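Local coordinates for protein gamma-glutamyl-gamma-aminobutyraldehyde dehydrogenase (Burkholderia cenocepacia, PDB 4LIH) that probably oxidises aldehydes such as gamma-glutamyl-gamma-aminobutyraldehyde to the corresponding acids with NAD(P)+, as a member of the aldehyde dehydrogenase family, at residues A93-W98 with W138-I143; A133-W138 with A182-G187; V127-A132 with F177-A182; D107-L112 with I209-L214. All blocks are in the same frame, centred on the assembly; numbering follows the deposited sequence.

Contact 1. Residues A93-W98 with W138-I143; sequences AVLLRW and WFAEAI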
loop_
_atom_site.group_PDB
_atom_site.type_symbol
_atom_site.label_atom_id
_atom_site.label_comp_id
_atom_site.label_asym_id
_atom_site.label_seq_id
_atom_site.Cartn_x
_atom_site.Cartn_y
_atom_site.Cartn_z
ATOM N N ALA A 93 4.751 -10.983 -20.613
ATOM C CA ALA A 93 5.717 -11.572 -21.537
ATOM C C ALA A 93 5.590 -10.943 -22.941
ATOM O O ALA A 93 6.596 -10.593 -23.542
ATOM C CB ALA A 93 5.583 -13.087 -21.610
ATOM N N VAL A 94 4.370 -10.764 -23.429
ATOM C CA VAL A 94 4.155 -10.092 -24.732
ATOM C C VAL A 94 4.690 -8.656 -24.741
ATOM O O VAL A 94 5.397 -8.281 -25.652
ATOM C CB VAL A 94 2.683 -10.154 -25.167
ATOM C CG1 VAL A 94 2.414 -9.312 -26.399
ATOM C CG2 VAL A 94 2.274 -11.599 -25.408
ATOM N N LEU A 95 4.369 -7.869 -23.718
ATOM C CA LEU A 95 4.833 -6.497 -23.666
ATOM C C LEU A 95 6.366 -6.405 -23.578
ATOM O O LEU A 95 6.967 -5.581 -24.245
ATOM C CB LEU A 95 4.143 -5.714 -22.537
ATOM C CG LEU A 95 2.635 -5.568 -22.698
ATOM C CD1 LEU A 95 2.043 -5.096 -21.367
ATOM C CD2 LEU A 95 2.291 -4.609 -23.838
ATOM N N LEU A 96 6.998 -7.254 -22.778
ATOM C CA LEU A 96 8.454 -7.348 -22.800
ATOM C C LEU A 96 9.020 -7.640 -24.203
ATOM O O LEU A 96 10.028 -7.025 -24.615
ATOM C CB LEU A 96 8.973 -8.380 -21.760
ATOM C CG LEU A 96 8.790 -7.983 -20.292
ATOM C CD1 LEU A 96 9.430 -9.036 -19.345
ATOM C CD2 LEU A 96 9.424 -6.669 -20.094
ATOM N N ARG A 97 8.402 -8.562 -24.943
ATOM C CA ARG A 97 8.882 -8.855 -26.273
ATOM C C ARG A 97 8.765 -7.637 -27.210
ATOM O O ARG A 97 9.598 -7.417 -28.059
ATOM C CB ARG A 97 8.135 -10.053 -26.861
ATOM C CG ARG A 97 8.508 -10.397 -28.286
ATOM C CD ARG A 97 9.953 -10.817 -28.364
ATOM N NE ARG A 97 10.395 -11.092 -29.728
ATOM C CZ ARG A 97 11.621 -10.870 -30.177
ATOM N NH1 ARG A 97 12.537 -10.342 -29.393
ATOM N NH2 ARG A 97 11.915 -11.139 -31.440
ATOM N N TRP A 98 7.719 -6.844 -27.043
ATOM C CA TRP A 98 7.507 -5.677 -27.904
ATOM C C TRP A 98 8.582 -4.635 -27.638
ATOM O O TRP A 98 9.216 -4.116 -28.569
ATOM C CB TRP A 98 6.116 -5.116 -27.640
ATOM C CG TRP A 98 5.695 -3.962 -28.457
ATOM C CD1 TRP A 98 6.112 -3.612 -29.701
ATOM C CD2 TRP A 98 4.663 -3.053 -28.102
ATOM N NE1 TRP A 98 5.395 -2.518 -30.144
ATOM C CE2 TRP A 98 4.535 -2.128 -29.147
ATOM C CE3 TRP A 98 3.871 -2.905 -26.962
ATOM C CZ2 TRP A 98 3.597 -1.108 -29.124
ATOM C CZ3 TRP A 98 2.959 -1.865 -26.932
ATOM C CH2 TRP A 98 2.819 -1.001 -28.013
ATOM N N TRP A 138 8.351 -1.361 -17.846
ATOM C CA TRP A 138 8.068 -1.106 -16.419
ATOM C C TRP A 138 6.610 -1.453 -16.142
ATOM O O TRP A 138 6.300 -2.166 -15.198
ATOM C CB TRP A 138 8.361 0.348 -16.093
ATOM C CG TRP A 138 8.441 0.709 -14.646
ATOM C CD1 TRP A 138 9.561 0.740 -13.873
ATOM C CD2 TRP A 138 7.369 1.130 -13.815
ATOM N NE1 TRP A 138 9.249 1.126 -12.579
ATOM C CE2 TRP A 138 7.915 1.412 -12.523
ATOM C CE3 TRP A 138 5.998 1.271 -14.013
ATOM C CZ2 TRP A 138 7.127 1.821 -11.437
ATOM C CZ3 TRP A 138 5.204 1.731 -12.928
ATOM C CH2 TRP A 138 5.801 1.996 -11.652
ATOM N N PHE A 139 5.702 -1.034 -17.017
ATOM C CA PHE A 139 4.310 -1.399 -16.768
ATOM C C PHE A 139 4.079 -2.905 -16.928
ATOM O O PHE A 139 3.289 -3.477 -16.192
ATOM C CB PHE A 139 3.323 -0.537 -17.562
ATOM C CG PHE A 139 3.176 0.862 -16.988
ATOM C CD1 PHE A 139 2.451 1.070 -15.791
ATOM C CD2 PHE A 139 3.877 1.923 -17.543
ATOM C CE1 PHE A 139 2.316 2.354 -15.239
ATOM C CE2 PHE A 139 3.771 3.181 -16.981
ATOM C CZ PHE A 139 3.002 3.394 -15.846
ATOM N N ALA A 140 4.815 -3.537 -17.849
ATOM C CA ALA A 140 4.760 -4.970 -18.030
ATOM C C ALA A 140 5.192 -5.633 -16.739
ATOM O O ALA A 140 4.534 -6.554 -16.221
ATOM C CB ALA A 140 5.688 -5.405 -19.154
ATOM N N GLU A 141 6.306 -5.154 -16.208
ATOM C CA GLU A 141 6.890 -5.750 -14.997
ATOM C C GLU A 141 6.037 -5.471 -13.752
ATOM O O GLU A 141 6.171 -6.142 -12.752
ATOM C CB GLU A 141 8.286 -5.173 -14.773
ATOM C CG GLU A 141 9.359 -5.691 -15.711
ATOM C CD GLU A 141 10.700 -4.968 -15.534
ATOM O OE1 GLU A 141 10.737 -3.903 -14.908
ATOM O OE2 GLU A 141 11.749 -5.469 -15.987
ATOM N N ALA A 142 5.197 -4.446 -13.797
ATOM C CA ALA A 142 4.308 -4.140 -12.660
ATOM C C ALA A 142 3.028 -4.983 -12.612
ATOM O O ALA A 142 2.431 -5.100 -11.538
ATOM C CB ALA A 142 3.961 -2.675 -12.690
ATOM N N ILE A 143 2.621 -5.555 -13.746
ATOM C CA ILE A 143 1.330 -6.245 -13.901
ATOM C C ILE A 143 1.095 -7.309 -12.864
ATOM O O ILE A 143 -0.075 -7.548 -12.438
ATOM C CB ILE A 143 1.187 -7.003 -15.278
ATOM C CG1 ILE A 143 1.005 -6.053 -16.451
ATOM C CG2 ILE A 143 -0.062 -7.894 -15.292
ATOM C CD1 ILE A 143 1.156 -6.775 -17.791
#

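Contact 2. Residues A133-W138 with A182-G187; sequences AYCVEW and AAWKFG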
loop_
_atom_site.group_PDB
_atom_site.type_symbol
_atom_site.label_atom_id
_atom_site.label_comp_id
_atom_site.label_asym_id
_atom_site.label_seq_id
_atom_site.Cartn_x
_atom_site.Cartn_y
_atom_site.Cartn_z
ATOM N N ALA A 133 10.619 2.239 -24.578
ATOM C CA ALA A 133 10.816 0.825 -24.332
ATOM C C ALA A 133 10.780 0.611 -22.806
ATOM O O ALA A 133 10.080 -0.264 -22.366
ATOM C CB ALA A 133 12.115 0.344 -24.907
ATOM N N TYR A 134 11.419 1.532 -22.045
ATOM C CA TYR A 134 11.439 1.466 -20.553
ATOM C C TYR A 134 10.050 1.604 -20.009
ATOM O O TYR A 134 9.638 0.851 -19.132
ATOM C CB TYR A 134 12.390 2.482 -19.969
ATOM C CG TYR A 134 12.255 2.832 -18.459
ATOM C CD1 TYR A 134 12.428 1.879 -17.459
ATOM C CD2 TYR A 134 12.073 4.145 -18.062
ATOM C CE1 TYR A 134 12.341 2.186 -16.112
ATOM C CE2 TYR A 134 12.009 4.486 -16.716
ATOM C CZ TYR A 134 12.148 3.531 -15.742
ATOM O OH TYR A 134 12.066 3.916 -14.411
ATOM N N CYS A 135 9.263 2.499 -20.611
ATOM C CA CYS A 135 7.900 2.660 -20.142
ATOM C C CYS A 135 7.070 1.378 -20.329
ATOM O O CYS A 135 6.406 0.905 -19.395
ATOM C CB CYS A 135 7.248 3.870 -20.784
ATOM S SG CYS A 135 5.543 4.143 -20.283
ATOM N N VAL A 136 7.151 0.777 -21.502
ATOM C CA VAL A 136 6.453 -0.461 -21.759
ATOM C C VAL A 136 6.948 -1.577 -20.799
ATOM O O VAL A 136 6.154 -2.319 -20.217
ATOM C CB VAL A 136 6.619 -0.874 -23.214
ATOM C CG1 VAL A 136 6.067 -2.286 -23.426
ATOM C CG2 VAL A 136 5.899 0.138 -24.107
ATOM N N GLU A 137 8.251 -1.703 -20.646
ATOM C CA GLU A 137 8.807 -2.723 -19.784
ATOM C C GLU A 137 8.383 -2.601 -18.335
ATOM O O GLU A 137 8.129 -3.621 -17.638
ATOM C CB GLU A 137 10.354 -2.706 -19.845
ATOM C CG GLU A 137 10.954 -3.156 -21.184
ATOM C CD GLU A 137 12.362 -2.637 -21.454
ATOM O OE1 GLU A 137 12.934 -1.781 -20.745
ATOM O OE2 GLU A 137 12.923 -3.078 -22.448
ATOM N N TRP A 138 8.351 -1.361 -17.846
ATOM C CA TRP A 138 8.068 -1.106 -16.419
ATOM C C TRP A 138 6.610 -1.453 -16.142
ATOM O O TRP A 138 6.300 -2.166 -15.198
ATOM C CB TRP A 138 8.361 0.348 -16.093
ATOM C CG TRP A 138 8.441 0.709 -14.646
ATOM C CD1 TRP A 138 9.561 0.740 -13.873
ATOM C CD2 TRP A 138 7.369 1.130 -13.815
ATOM N NE1 TRP A 138 9.249 1.126 -12.579
ATOM C CE2 TRP A 138 7.915 1.412 -12.523
ATOM C CE3 TRP A 138 5.998 1.271 -14.013
ATOM C CZ2 TRP A 138 7.127 1.821 -11.437
ATOM C CZ3 TRP A 138 5.204 1.731 -12.928
ATOM C CH2 TRP A 138 5.801 1.996 -11.652
ATOM N N ALA A 182 3.404 8.734 -26.786
ATOM C CA ALA A 182 2.570 7.592 -27.216
ATOM C C ALA A 182 2.693 6.455 -26.205
ATOM O O ALA A 182 1.692 5.967 -25.657
ATOM C CB ALA A 182 2.930 7.147 -28.643
ATOM N N ALA A 183 3.924 6.050 -25.932
ATOM C CA ALA A 183 4.195 4.943 -25.018
ATOM C C ALA A 183 3.722 5.239 -23.577
ATOM O O ALA A 183 3.294 4.347 -22.872
ATOM C CB ALA A 183 5.667 4.658 -25.018
ATOM N N TRP A 184 3.817 6.495 -23.131
ATOM C CA TRP A 184 3.288 6.872 -21.784
ATOM C C TRP A 184 1.776 6.601 -21.668
ATOM O O TRP A 184 1.268 6.319 -20.580
ATOM C CB TRP A 184 3.544 8.364 -21.483
ATOM C CG TRP A 184 4.920 8.645 -21.023
ATOM C CD1 TRP A 184 6.006 7.826 -21.151
ATOM C CD2 TRP A 184 5.387 9.824 -20.360
ATOM N NE1 TRP A 184 7.124 8.435 -20.629
ATOM C CE2 TRP A 184 6.768 9.652 -20.120
ATOM C CE3 TRP A 184 4.776 11.026 -19.968
ATOM C CZ2 TRP A 184 7.564 10.632 -19.489
ATOM C CZ3 TRP A 184 5.563 11.995 -19.300
ATOM C CH2 TRP A 184 6.943 11.784 -19.093
ATOM N N LYS A 185 1.068 6.725 -22.788
ATOM C CA LYS A 185 -0.330 6.283 -22.870
ATOM C C LYS A 185 -0.464 4.774 -23.056
ATOM O O LYS A 185 -1.113 4.110 -22.256
ATOM C CB LYS A 185 -1.112 6.982 -23.984
ATOM C CG LYS A 185 -1.025 8.506 -24.051
ATOM C CD LYS A 185 -1.255 9.223 -22.752
ATOM C CE LYS A 185 -1.198 10.713 -23.010
ATOM N NZ LYS A 185 -1.173 11.493 -21.748
ATOM N N PHE A 186 0.126 4.205 -24.102
ATOM C CA PHE A 186 -0.187 2.803 -24.420
ATOM C C PHE A 186 0.484 1.769 -23.500
ATOM O O PHE A 186 0.019 0.637 -23.404
ATOM C CB PHE A 186 0.032 2.485 -25.918
ATOM C CG PHE A 186 1.462 2.557 -26.407
ATOM C CD1 PHE A 186 2.447 1.695 -25.927
ATOM C CD2 PHE A 186 1.803 3.405 -27.456
ATOM C CE1 PHE A 186 3.728 1.755 -26.426
ATOM C CE2 PHE A 186 3.086 3.456 -27.959
ATOM C CZ PHE A 186 4.052 2.622 -27.460
ATOM N N GLY A 187 1.609 2.125 -22.925
ATOM C CA GLY A 187 2.301 1.265 -21.933
ATOM C C GLY A 187 1.397 0.877 -20.788
ATOM O O GLY A 187 1.046 -0.299 -20.618
HETATM O O HOH W 1 3.266 -2.126 -21.340
#

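Contact 3. Residues V127-A132 with F177-A182; sequences VDVPGA and FPILMA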
loop_
_atom_site.group_PDB
_atom_site.type_symbol
_atom_site.label_atom_id
_atom_site.label_comp_id
_atom_site.label_asym_id
_atom_site.label_seq_id
_atom_site.Cartn_x
_atom_site.Cartn_y
_atom_site.Cartn_z
ATOM N N VAL A 127 17.135 9.181 -25.391
ATOM C CA VAL A 127 16.036 9.614 -24.545
ATOM C C VAL A 127 14.745 9.012 -25.067
ATOM O O VAL A 127 14.091 8.257 -24.356
ATOM C CB VAL A 127 15.962 11.154 -24.476
ATOM C CG1 VAL A 127 14.662 11.626 -23.823
ATOM C CG2 VAL A 127 17.200 11.730 -23.764
ATOM N N ASP A 128 14.379 9.303 -26.321
ATOM C CA ASP A 128 13.012 8.983 -26.804
ATOM C C ASP A 128 12.731 7.473 -26.977
ATOM O O ASP A 128 11.825 6.940 -26.365
ATOM C CB ASP A 128 12.716 9.771 -28.120
ATOM C CG ASP A 128 12.910 11.283 -27.935
ATOM O OD1 ASP A 128 14.055 11.778 -27.926
ATOM O OD2 ASP A 128 11.921 11.985 -27.727
ATOM N N VAL A 129 13.507 6.773 -27.809
ATOM C CA VAL A 129 13.255 5.368 -28.035
ATOM C C VAL A 129 13.561 4.529 -26.739
ATOM O O VAL A 129 12.721 3.806 -26.277
ATOM C CB VAL A 129 13.992 4.867 -29.299
ATOM C CG1 VAL A 129 13.694 3.380 -29.521
ATOM C CG2 VAL A 129 13.585 5.717 -30.541
ATOM N N PRO A 130 14.712 4.700 -26.094
ATOM C CA PRO A 130 14.873 3.921 -24.853
ATOM C C PRO A 130 13.805 4.206 -23.786
ATOM O O PRO A 130 13.415 3.276 -23.069
ATOM C CB PRO A 130 16.261 4.327 -24.344
ATOM C CG PRO A 130 16.961 4.871 -25.520
ATOM C CD PRO A 130 15.920 5.493 -26.403
ATOM N N GLY A 131 13.341 5.459 -23.711
ATOM C CA GLY A 131 12.270 5.888 -22.775
ATOM C C GLY A 131 10.976 5.152 -23.089
ATOM O O GLY A 131 10.293 4.700 -22.201
ATOM N N ALA A 132 10.633 5.038 -24.369
ATOM C CA ALA A 132 9.424 4.327 -24.753
ATOM C C ALA A 132 9.470 2.870 -24.320
ATOM O O ALA A 132 8.444 2.316 -23.834
ATOM C CB ALA A 132 9.184 4.414 -26.277
ATOM N N PHE A 177 7.220 14.855 -28.534
ATOM C CA PHE A 177 7.806 13.575 -28.129
ATOM C C PHE A 177 6.919 12.452 -28.653
ATOM O O PHE A 177 6.236 11.795 -27.839
ATOM C CB PHE A 177 7.927 13.442 -26.585
ATOM C CG PHE A 177 8.916 14.379 -25.984
ATOM C CD1 PHE A 177 10.240 14.027 -25.886
ATOM C CD2 PHE A 177 8.517 15.662 -25.595
ATOM C CE1 PHE A 177 11.163 14.919 -25.392
ATOM C CE2 PHE A 177 9.460 16.556 -25.094
ATOM C CZ PHE A 177 10.769 16.193 -25.025
ATOM N N PRO A 178 6.907 12.227 -29.987
ATOM C CA PRO A 178 5.909 11.327 -30.560
ATOM C C PRO A 178 5.942 9.925 -29.983
ATOM O O PRO A 178 4.936 9.478 -29.470
ATOM C CB PRO A 178 6.214 11.321 -32.076
ATOM C CG PRO A 178 7.004 12.583 -32.288
ATOM C CD PRO A 178 7.739 12.872 -31.026
ATOM N N ILE A 179 7.062 9.235 -30.064
ATOM C CA ILE A 179 7.075 7.859 -29.574
ATOM C C ILE A 179 6.972 7.778 -28.042
ATOM O O ILE A 179 6.289 6.888 -27.500
ATOM C CB ILE A 179 8.250 7.010 -30.125
ATOM C CG1 ILE A 179 7.901 5.508 -29.925
ATOM C CG2 ILE A 179 9.583 7.404 -29.502
ATOM C CD1 ILE A 179 9.055 4.603 -30.275
ATOM N N LEU A 180 7.567 8.748 -27.361
ATOM C CA LEU A 180 7.677 8.713 -25.916
ATOM C C LEU A 180 6.323 8.987 -25.249
ATOM O O LEU A 180 5.897 8.235 -24.354
ATOM C CB LEU A 180 8.794 9.655 -25.477
ATOM C CG LEU A 180 9.122 9.811 -23.991
ATOM C CD1 LEU A 180 8.086 10.671 -23.280
ATOM C CD2 LEU A 180 9.254 8.438 -23.367
ATOM N N MET A 181 5.625 10.025 -25.708
ATOM C CA MET A 181 4.273 10.325 -25.196
ATOM C C MET A 181 3.297 9.251 -25.569
ATOM O O MET A 181 2.452 8.870 -24.764
ATOM C CB MET A 181 3.739 11.694 -25.655
ATOM C CG MET A 181 4.429 12.881 -24.979
ATOM S SD MET A 181 4.573 12.933 -23.168
ATOM C CE MET A 181 2.861 12.467 -22.706
ATOM N N ALA A 182 3.404 8.734 -26.786
ATOM C CA ALA A 182 2.570 7.592 -27.216
ATOM C C ALA A 182 2.693 6.455 -26.205
ATOM O O ALA A 182 1.692 5.967 -25.657
ATOM C CB ALA A 182 2.930 7.147 -28.643
HETATM O O HOH W 2 9.476 10.800 -28.461
#

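Contact 4. Residues D107-L112 with I209-L214; sequences DELSLL and IRVAQL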
loop_
_atom_site.group_PDB
_atom_site.type_symbol
_atom_site.label_atom_id
_atom_site.label_comp_id
_atom_site.label_asym_id
_atom_site.label_seq_id
_atom_site.Cartn_x
_atom_site.Cartn_y
_atom_site.Cartn_z
ATOM N N ASP A 107 17.788 1.968 -33.908
ATOM C CA ASP A 107 18.350 2.905 -34.911
ATOM C C ASP A 107 17.274 3.393 -35.899
ATOM O O ASP A 107 17.167 4.589 -36.133
ATOM C CB ASP A 107 19.519 2.300 -35.710
ATOM C CG ASP A 107 20.765 2.114 -34.874
ATOM O OD1 ASP A 107 20.850 2.578 -33.739
ATOM O OD2 ASP A 107 21.701 1.482 -35.373
ATOM N N GLU A 108 16.487 2.469 -36.436
ATOM C CA GLU A 108 15.379 2.799 -37.339
ATOM C C GLU A 108 14.358 3.738 -36.678
ATOM O O GLU A 108 13.945 4.744 -37.269
ATOM C CB GLU A 108 14.660 1.543 -37.820
ATOM C CG GLU A 108 13.594 1.800 -38.856
ATOM C CD GLU A 108 12.691 0.622 -39.101
ATOM O OE1 GLU A 108 12.867 -0.439 -38.453
ATOM O OE2 GLU A 108 11.799 0.754 -39.950
ATOM N N LEU A 109 13.996 3.427 -35.440
ATOM C CA LEU A 109 12.961 4.197 -34.750
ATOM C C LEU A 109 13.499 5.588 -34.404
ATOM O O LEU A 109 12.803 6.586 -34.502
ATOM C CB LEU A 109 12.500 3.462 -33.492
ATOM C CG LEU A 109 11.643 2.233 -33.707
ATOM C CD1 LEU A 109 11.451 1.487 -32.395
ATOM C CD2 LEU A 109 10.306 2.624 -34.321
ATOM N N SER A 110 14.727 5.626 -33.928
ATOM C CA SER A 110 15.385 6.893 -33.651
ATOM C C SER A 110 15.469 7.763 -34.919
ATOM O O SER A 110 15.173 8.969 -34.871
ATOM C CB SER A 110 16.751 6.645 -33.066
ATOM O OG SER A 110 16.670 5.958 -31.840
ATOM N N LEU A 111 15.842 7.158 -36.047
ATOM C CA LEU A 111 15.977 7.923 -37.309
ATOM C C LEU A 111 14.619 8.407 -37.832
ATOM O O LEU A 111 14.493 9.530 -38.294
ATOM C CB LEU A 111 16.770 7.115 -38.352
ATOM C CG LEU A 111 16.896 7.733 -39.772
ATOM C CD1 LEU A 111 17.745 9.006 -39.766
ATOM C CD2 LEU A 111 17.492 6.697 -40.706
ATOM N N LEU A 112 13.585 7.571 -37.745
ATOM C CA LEU A 112 12.238 7.985 -38.092
ATOM C C LEU A 112 11.789 9.195 -37.275
ATOM O O LEU A 112 11.258 10.142 -37.858
ATOM C CB LEU A 112 11.238 6.847 -37.883
ATOM C CG LEU A 112 11.325 5.703 -38.849
ATOM C CD1 LEU A 112 10.492 4.547 -38.321
ATOM C CD2 LEU A 112 10.794 6.158 -40.214
ATOM N N ILE A 209 3.140 4.458 -36.209
ATOM C CA ILE A 209 2.896 3.476 -37.249
ATOM C C ILE A 209 3.883 2.330 -37.123
ATOM O O ILE A 209 3.481 1.170 -37.100
ATOM C CB ILE A 209 2.966 4.115 -38.665
ATOM C CG1 ILE A 209 1.812 5.098 -38.873
ATOM C CG2 ILE A 209 2.934 3.019 -39.725
ATOM C CD1 ILE A 209 1.775 5.836 -40.191
ATOM N N ARG A 210 5.168 2.639 -37.044
ATOM C CA ARG A 210 6.191 1.602 -36.974
ATOM C C ARG A 210 6.001 0.660 -35.783
ATOM O O ARG A 210 6.055 -0.568 -35.961
ATOM C CB ARG A 210 7.611 2.207 -36.969
ATOM C CG ARG A 210 8.747 1.200 -37.136
ATOM C CD ARG A 210 8.572 0.431 -38.446
ATOM N NE ARG A 210 9.634 -0.577 -38.665
ATOM C CZ ARG A 210 9.506 -1.906 -38.604
ATOM N NH1 ARG A 210 8.348 -2.511 -38.391
ATOM N NH2 ARG A 210 10.574 -2.660 -38.790
ATOM N N VAL A 211 5.752 1.200 -34.587
ATOM C CA VAL A 211 5.661 0.365 -33.366
ATOM C C VAL A 211 4.405 -0.510 -33.361
ATOM O O VAL A 211 4.345 -1.546 -32.666
ATOM C CB VAL A 211 5.771 1.151 -32.031
ATOM C CG1 VAL A 211 7.104 1.882 -31.929
ATOM C CG2 VAL A 211 4.613 2.107 -31.801
ATOM N N ALA A 212 3.423 -0.096 -34.160
ATOM C CA ALA A 212 2.193 -0.872 -34.350
ATOM C C ALA A 212 2.505 -2.205 -35.009
ATOM O O ALA A 212 1.989 -3.229 -34.594
ATOM C CB ALA A 212 1.201 -0.103 -35.211
ATOM N N GLN A 213 3.355 -2.141 -36.038
ATOM C CA GLN A 213 3.816 -3.309 -36.762
ATOM C C GLN A 213 4.569 -4.237 -35.814
ATOM O O GLN A 213 4.306 -5.438 -35.760
ATOM C CB GLN A 213 4.713 -2.880 -37.934
ATOM C CG GLN A 213 3.989 -2.066 -39.004
ATOM C CD GLN A 213 4.867 -1.719 -40.202
ATOM O OE1 GLN A 213 5.867 -1.014 -40.074
ATOM N NE2 GLN A 213 4.460 -2.180 -41.386
ATOM N N LEU A 214 5.473 -3.649 -35.034
ATOM C CA LEU A 214 6.255 -4.392 -34.038
ATOM C C LEU A 214 5.362 -4.982 -32.959
ATOM O O LEU A 214 5.591 -6.085 -32.527
ATOM C CB LEU A 214 7.338 -3.521 -33.428
ATOM C CG LEU A 214 8.359 -2.973 -34.418
ATOM C CD1 LEU A 214 9.270 -2.039 -33.643
ATOM C CD2 LEU A 214 9.149 -4.065 -35.176
#

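Contact 1. Residues A93-W98 with W138-I143
Glu141 OE1 is gripped by two ammonium groups of the second subunit, those of Lys92 and Lys145, while Glu141 CG, further back on the same side chain, lies 4.5 Å from Leu96 CD2 of its own chain. The contact is an antiparallel helix pair of the aldehyde dehydrogenase fold, joining helix 88-104 to the C-terminal part of helix 121-142 beside a subunit interface. The short axes approach to 8.6 Å at 163°, a closeness consistent with the small side chain of Ala140. Its CB points into the opposite helix and meets two leucines at once. One is Leu95, whose CB comes to 3.7 Å from Ala140 CB. The other is Leu96, which reaches in from the flank with CD2 at 4.1 Å from Ala140 CB. Across this seam no hydrogen bond forms, and the cohesion is apolar. The aliphatic part of Glu141 borders the leucine contact, while its carboxylate faces the two lysines, which probably favour its ionised form although Glu141 of the second subunit packs nearby. A turn further on, the side chains of Leu95 and Ile143 cross at about a right angle, and Leu95 CD1 touches Ile143 CD1 at 4.0 Å.

Contact 2. Residues A133-W138 with A182-G187
The sulfur of Cys135 faces both a backbone carbonyl and an indole of the opposite helix: Cys135 SG lies 3.4 Å from Ala183 O and 3.8 Å from Trp184 CD1. It approaches the five-membered ring obliquely, 60° off the normal, as a sulfur-aromatic contact. With SG anti to the backbone N (chi1 179°), the thiol is carried across to the facing helix. The two helices run nearly parallel, 12° apart, and come very close where Gly187 offers no side chain, the CA atoms of Val136 and Gly187 being 4.5 Å apart. Beside this point Val136 CG2 meets the edge of the Phe186 ring near its plane, 3.6 Å from Phe186 CE1. The same ring lays one face over Ala183 CA of its own helix and stacks on Trp98 of helix 88-104. On the C-terminal side one water bridges the two helices, donating to Val136 O at 3.1 Å and to Gly187 O at 3.0 Å. Helix 178-191 belongs to a beta-alpha-beta crossover, linking the parallel strands 157-172 and 195-199. Its Trp184 lies about 6 Å, side chain to side chain, from Glu274, the predicted active-site residue, which puts this helix pair at the edge of the probable catalytic pocket.

Contact 3. Residues V127-A132 with F177-A182
Ile179, Ala132 and Asp128 make up the buried, closely packed side of this contact, whereas Leu180 and the ring of Phe177 lie on its partly exposed side. The setting is a pair of nearly parallel helices in the aldehyde dehydrogenase fold, 23° apart with axes 8.1 Å from each other, where helix 178-191 starts beside the middle of helix 121-142. On the packed side Ile179 sends both branches across. Its CG1, anti to the backbone N (chi1 -162°), leads to CD1, which rests 4.0 Å from Ala132 CB. The other branch, CG2, lies 3.9 Å from Asp128 O. On the more exposed side, just past the kink at Pro130, Leu180 CD2 lies 3.7 Å from Gly131 C, where the glycine has no side chain and a CB would point toward Leu180. At the N-terminal start of helix 178-191, Phe177 sits at the N-cap position. Lys119 forms a salt bridge with Asp128 OD2, and that oxygen also accepts a hydrogen bond from a water that in turn accepts one from Leu180 N at 3.0 Å. The side chains of Asp128 and Phe177 cross at about a right angle, and Asp128 OD2 meets the ring closely at its edge, 3.2 Å from Phe177 CD1.

Contact 4. Residues D107-L112 with I209-L214
Helices 106-117 and 206-218 run antiparallel at 157°, with their short axes a wide 11.2 Å apart and Leu109 and Arg210 the nearest pair of residues, CA to CA. Long side chains bridge that gap. Glu108 stretches out, with CG anti to the backbone N (chi1 -174°) and an extended chain beyond it, and its carboxylate meets the guanidinium of Arg210 side-on in a salt bridge. Arg210 NE gives its main bond to Glu108 OE2 at 2.8 Å, from above the carboxylate plane, while Arg210 NH2 reaches the syn lone pair of Glu108 OE1 at 3.2 Å. The two flat groups are 54° apart, so the pair is twisted and not coplanar. Beneath the charges, the aliphatic part of Arg210 is covered by leucines: Leu109 CD2 presses on Arg210 CG at 3.5 Å, and Leu112 CD1 lies 4.0 Å from Arg210 CB. Leu109 CD2 also touches Val211 CG1 at 4.1 Å, extending the apolar layer. His105 adds a weak hydrogen bond to Glu108 OE1. The chemistry implies a partly exposed ion pair resting on a buried hydrocarbon floor, in which the leucines fix the arginine stem and the mutual charges probably keep both groups ionised.

Overall arrangement
The four contacts join helices 88-104, 106-117 and 121-142 to one another and to the crossover helices 178-191 and 206-218, beside the sheet that includes strands 157-172 and 195-199. Contacts 2 and 3 are successive stations of the same pair, helices 121-142 and 178-191, with centres 8 Å apart and Ala182 in common. Contact 1, sharing Trp138 with contact 2 and centred 9 Å from it, adds helix 88-104 and reaches the second subunit. Contact 4, 11 Å from contact 3, has segments that enclose contacts 2 and 3 along the chain. Trp98 probably hydrogen-bonds Val211 O, tying contacts 1 and 4. Touching helices thus run from the subunit interface to the region near the predicted active site.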